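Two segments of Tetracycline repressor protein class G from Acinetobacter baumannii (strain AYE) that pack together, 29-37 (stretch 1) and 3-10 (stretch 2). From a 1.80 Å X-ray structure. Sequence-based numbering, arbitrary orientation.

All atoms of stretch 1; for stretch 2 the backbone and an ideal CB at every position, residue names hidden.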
# COMPACT_ATOMS: atom_id res chain seq x y z
N LYS A 29 28.60 -1.23 -3.20
CA LYS A 29 28.65 0.19 -2.76
C LYS A 29 28.69 0.25 -1.23
O LYS A 29 29.41 1.12 -0.68
CB LYS A 29 27.47 0.98 -3.33
CG LYS A 29 27.59 1.32 -4.81
CD LYS A 29 26.34 1.95 -5.38
CE LYS A 29 26.46 2.25 -6.86
NZ LYS A 29 25.19 2.77 -7.41
N LEU A 30 27.96 -0.65 -0.56
CA LEU A 30 27.91 -0.75 0.93
C LEU A 30 29.31 -1.10 1.46
O LEU A 30 29.78 -0.39 2.37
CB LEU A 30 26.87 -1.79 1.33
CG LEU A 30 26.68 -2.00 2.84
CD1 LEU A 30 26.54 -0.67 3.56
CD2 LEU A 30 25.48 -2.88 3.11
N ALA A 31 29.94 -2.14 0.92
CA ALA A 31 31.28 -2.62 1.31
C ALA A 31 32.28 -1.46 1.21
O ALA A 31 33.07 -1.27 2.17
CB ALA A 31 31.71 -3.79 0.46
N GLU A 32 32.23 -0.71 0.11
CA GLU A 32 33.12 0.45 -0.18
C GLU A 32 32.93 1.51 0.91
O GLU A 32 33.95 2.00 1.44
CB GLU A 32 32.81 1.02 -1.57
CG GLU A 32 33.70 2.18 -1.98
CD GLU A 32 33.43 2.75 -3.36
OE1 GLU A 32 32.29 2.61 -3.85
OE2 GLU A 32 34.36 3.34 -3.95
N ARG A 33 31.68 1.85 1.24
CA ARG A 33 31.30 2.86 2.26
C ARG A 33 31.86 2.44 3.63
O ARG A 33 32.36 3.33 4.36
CB ARG A 33 29.78 3.03 2.29
CG ARG A 33 29.25 3.95 3.38
CD ARG A 33 29.86 5.34 3.35
NE ARG A 33 29.70 5.99 2.06
CZ ARG A 33 28.62 6.67 1.67
NH1 ARG A 33 28.60 7.22 0.47
NH2 ARG A 33 27.57 6.79 2.47
N LEU A 34 31.79 1.15 3.96
CA LEU A 34 32.27 0.59 5.26
C LEU A 34 33.81 0.51 5.28
O LEU A 34 34.36 0.34 6.39
CB LEU A 34 31.66 -0.80 5.46
CG LEU A 34 30.18 -0.82 5.84
CD1 LEU A 34 29.56 -2.17 5.54
CD2 LEU A 34 29.99 -0.45 7.30
N LYS A 35 34.46 0.63 4.12
CA LYS A 35 35.93 0.48 3.94
C LYS A 35 36.35 -0.93 4.39
O LYS A 35 37.40 -1.06 5.05
CB LYS A 35 36.69 1.57 4.71
CG LYS A 35 36.49 2.98 4.17
CD LYS A 35 36.67 4.06 5.21
CE LYS A 35 36.04 5.37 4.79
NZ LYS A 35 36.80 6.03 3.70
N VAL A 36 35.56 -1.94 4.02
CA VAL A 36 35.84 -3.38 4.27
C VAL A 36 35.92 -4.10 2.92
O VAL A 36 35.48 -3.51 1.90
CB VAL A 36 34.80 -4.03 5.20
CG1 VAL A 36 34.76 -3.35 6.55
CG2 VAL A 36 33.41 -4.07 4.57
N GLN A 37 36.47 -5.31 2.91
CA GLN A 37 36.54 -6.17 1.71
C GLN A 37 35.24 -6.97 1.60
O GLN A 37 34.50 -7.06 2.60
CB GLN A 37 37.79 -7.05 1.77
CG GLN A 37 39.08 -6.25 1.65
CD GLN A 37 39.11 -5.39 0.40
OE1 GLN A 37 38.80 -5.84 -0.70
NE2 GLN A 37 39.48 -4.13 0.57
N UNK A 3 34.75 -8.27 14.44
CA UNK A 3 35.13 -6.85 14.18
C UNK A 3 33.92 -6.09 13.62
O UNK A 3 33.43 -5.18 14.31
CB UNK A 3 36.30 -6.76 13.20
N UNK A 4 33.47 -6.46 12.42
CA UNK A 4 32.32 -5.83 11.71
C UNK A 4 31.04 -6.58 12.09
O UNK A 4 30.94 -7.77 11.76
CB UNK A 4 32.52 -5.85 10.19
N UNK A 5 30.10 -5.91 12.77
CA UNK A 5 28.82 -6.53 13.23
C UNK A 5 27.65 -5.94 12.43
O UNK A 5 27.80 -4.87 11.80
CB UNK A 5 28.60 -6.30 14.73
N UNK A 6 26.51 -6.65 12.46
CA UNK A 6 25.30 -6.34 11.64
C UNK A 6 24.82 -4.91 11.92
O UNK A 6 24.41 -4.23 10.96
CB UNK A 6 24.17 -7.33 11.94
N UNK A 7 24.87 -4.48 13.19
CA UNK A 7 24.46 -3.13 13.61
C UNK A 7 25.25 -2.05 12.87
O UNK A 7 24.62 -1.09 12.39
CB UNK A 7 24.65 -2.96 15.12
N UNK A 8 26.57 -2.21 12.77
CA UNK A 8 27.48 -1.26 12.09
C UNK A 8 27.19 -1.25 10.59
O UNK A 8 27.18 -0.16 9.99
CB UNK A 8 28.94 -1.63 12.34
N UNK A 9 26.94 -2.43 10.00
CA UNK A 9 26.65 -2.62 8.55
C UNK A 9 25.35 -1.88 8.19
O UNK A 9 25.35 -1.13 7.20
CB UNK A 9 26.53 -4.11 8.20
N UNK A 10 24.28 -2.10 8.95
CA UNK A 10 22.92 -1.57 8.61
C UNK A 10 22.88 -0.06 8.85
O UNK A 10 22.18 0.64 8.08
CB UNK A 10 21.84 -2.26 9.44

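Stretch 1 presents an apolar surface to its partner: Leu30 and Leu34, one helical turn apart, and Val36, which follows the Schellman turn at Lys35. No donor or acceptor of a side chain reaches across, so the positions of stretch 2 that face this surface should be filled mainly by hydrocarbon.

At position 3 the ideal CB has nothing of stretch 1 within 5.5 Å, and almost any side chain would be tolerated. The residue is Lys3, t through chi3 and p at chi4, which comes no nearer than 5.6 Å, from Lys3 CE to Val36 CG1.

Position 4 is different. Its backbone is extended (phi/psi -91/116), its CA-to-CB bond points toward stretch 1, and its ideal CB lies 5.0 Å from Val36 CG1. A branch extending from this CB can lie over the methyls of Val36 and Leu34, so leucine, isoleucine or methionine would suit. It is Leu4, with chi1 t and chi2 p. Leu4 CD2 packs 4.1 Å from Val36 CG2, and Leu4 CD1 touches both residues, 4.2 Å from Leu34 CD2 and 4.3 Å from Val36 CG1.

Position 5 is out of reach of stretch 1, but its phi/psi of -111/162 immediately before helical values mark an N-cap, favouring aspartate, asparagine, serine or threonine. Asp5 fills it, its OD1 accepting from the backbone N of residue 8 at 3.0 Å in a capping bond.

Positions 6 and 7 begin the helix, both out of reach of stretch 1, which places no demand on either. They are Lys6, with an extended side chain, and Gly7. The ideal CB at 7 has room, so the contact does not require glycine.

At position 8 the CA-to-CB bond runs sideways, and the ideal CB is 5.3 Å from Leu34 CD2. A small or medium side chain, polar or apolar, could border the contact. Thr8 does so modestly, while its OG1 donates to Asp5 OD1 at 2.7 Å, reinforcing the cap. Its backbone also takes part, with Thr8 O 3.9 Å from Leu34 CD2.

Position 9 also points sideways, yet its ideal CB is 4.5 Å from Leu34 CD1 and 5.3 Å from Leu30 CD2. Such proximity calls for an apolar group, with valine, isoleucine or perhaps alanine plausible. Val9, chi1 t, touches both leucines: Val9 CG1 lies 4.0 Å from Leu30 CD2, and Val9 CG2 4.2 Å from Leu34 CD1.

Position 10 points away, and stretch 1 leaves its identity undetermined. Ile10 is found there; its nearest approach is 6.1 Å, from Ile10 CD1 to Leu30 CD2.

Stretch 2 3-10: KLDKGTVI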
# COMPACT_ATOMS: atom_id res chain seq x y z
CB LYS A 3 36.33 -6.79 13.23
CG LYS A 3 36.89 -5.39 12.98
CD LYS A 3 37.51 -5.22 11.61
CE LYS A 3 37.76 -3.76 11.26
NZ LYS A 3 38.74 -3.14 12.18
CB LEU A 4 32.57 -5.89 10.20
CG LEU A 4 31.49 -5.26 9.32
CD1 LEU A 4 31.54 -3.74 9.43
CD2 LEU A 4 31.64 -5.70 7.87
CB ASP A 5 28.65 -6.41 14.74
CG ASP A 5 28.52 -5.00 15.30
OD1 ASP A 5 28.15 -4.09 14.53
OD2 ASP A 5 28.78 -4.83 16.50
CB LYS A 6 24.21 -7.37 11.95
CG LYS A 6 22.99 -7.30 11.04
CD LYS A 6 22.08 -8.50 11.19
CE LYS A 6 20.96 -8.54 10.18
NZ LYS A 6 20.14 -9.77 10.31
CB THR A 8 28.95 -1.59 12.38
OG1 THR A 8 29.11 -1.70 13.79
CG2 THR A 8 29.90 -0.55 11.84
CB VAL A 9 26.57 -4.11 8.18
CG1 VAL A 9 26.10 -4.32 6.74
CG2 VAL A 9 27.90 -4.82 8.40
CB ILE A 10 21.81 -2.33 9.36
CG1 ILE A 10 21.69 -3.77 8.85
CG2 ILE A 10 20.48 -1.59 9.27
CD1 ILE A 10 21.26 -3.89 7.41
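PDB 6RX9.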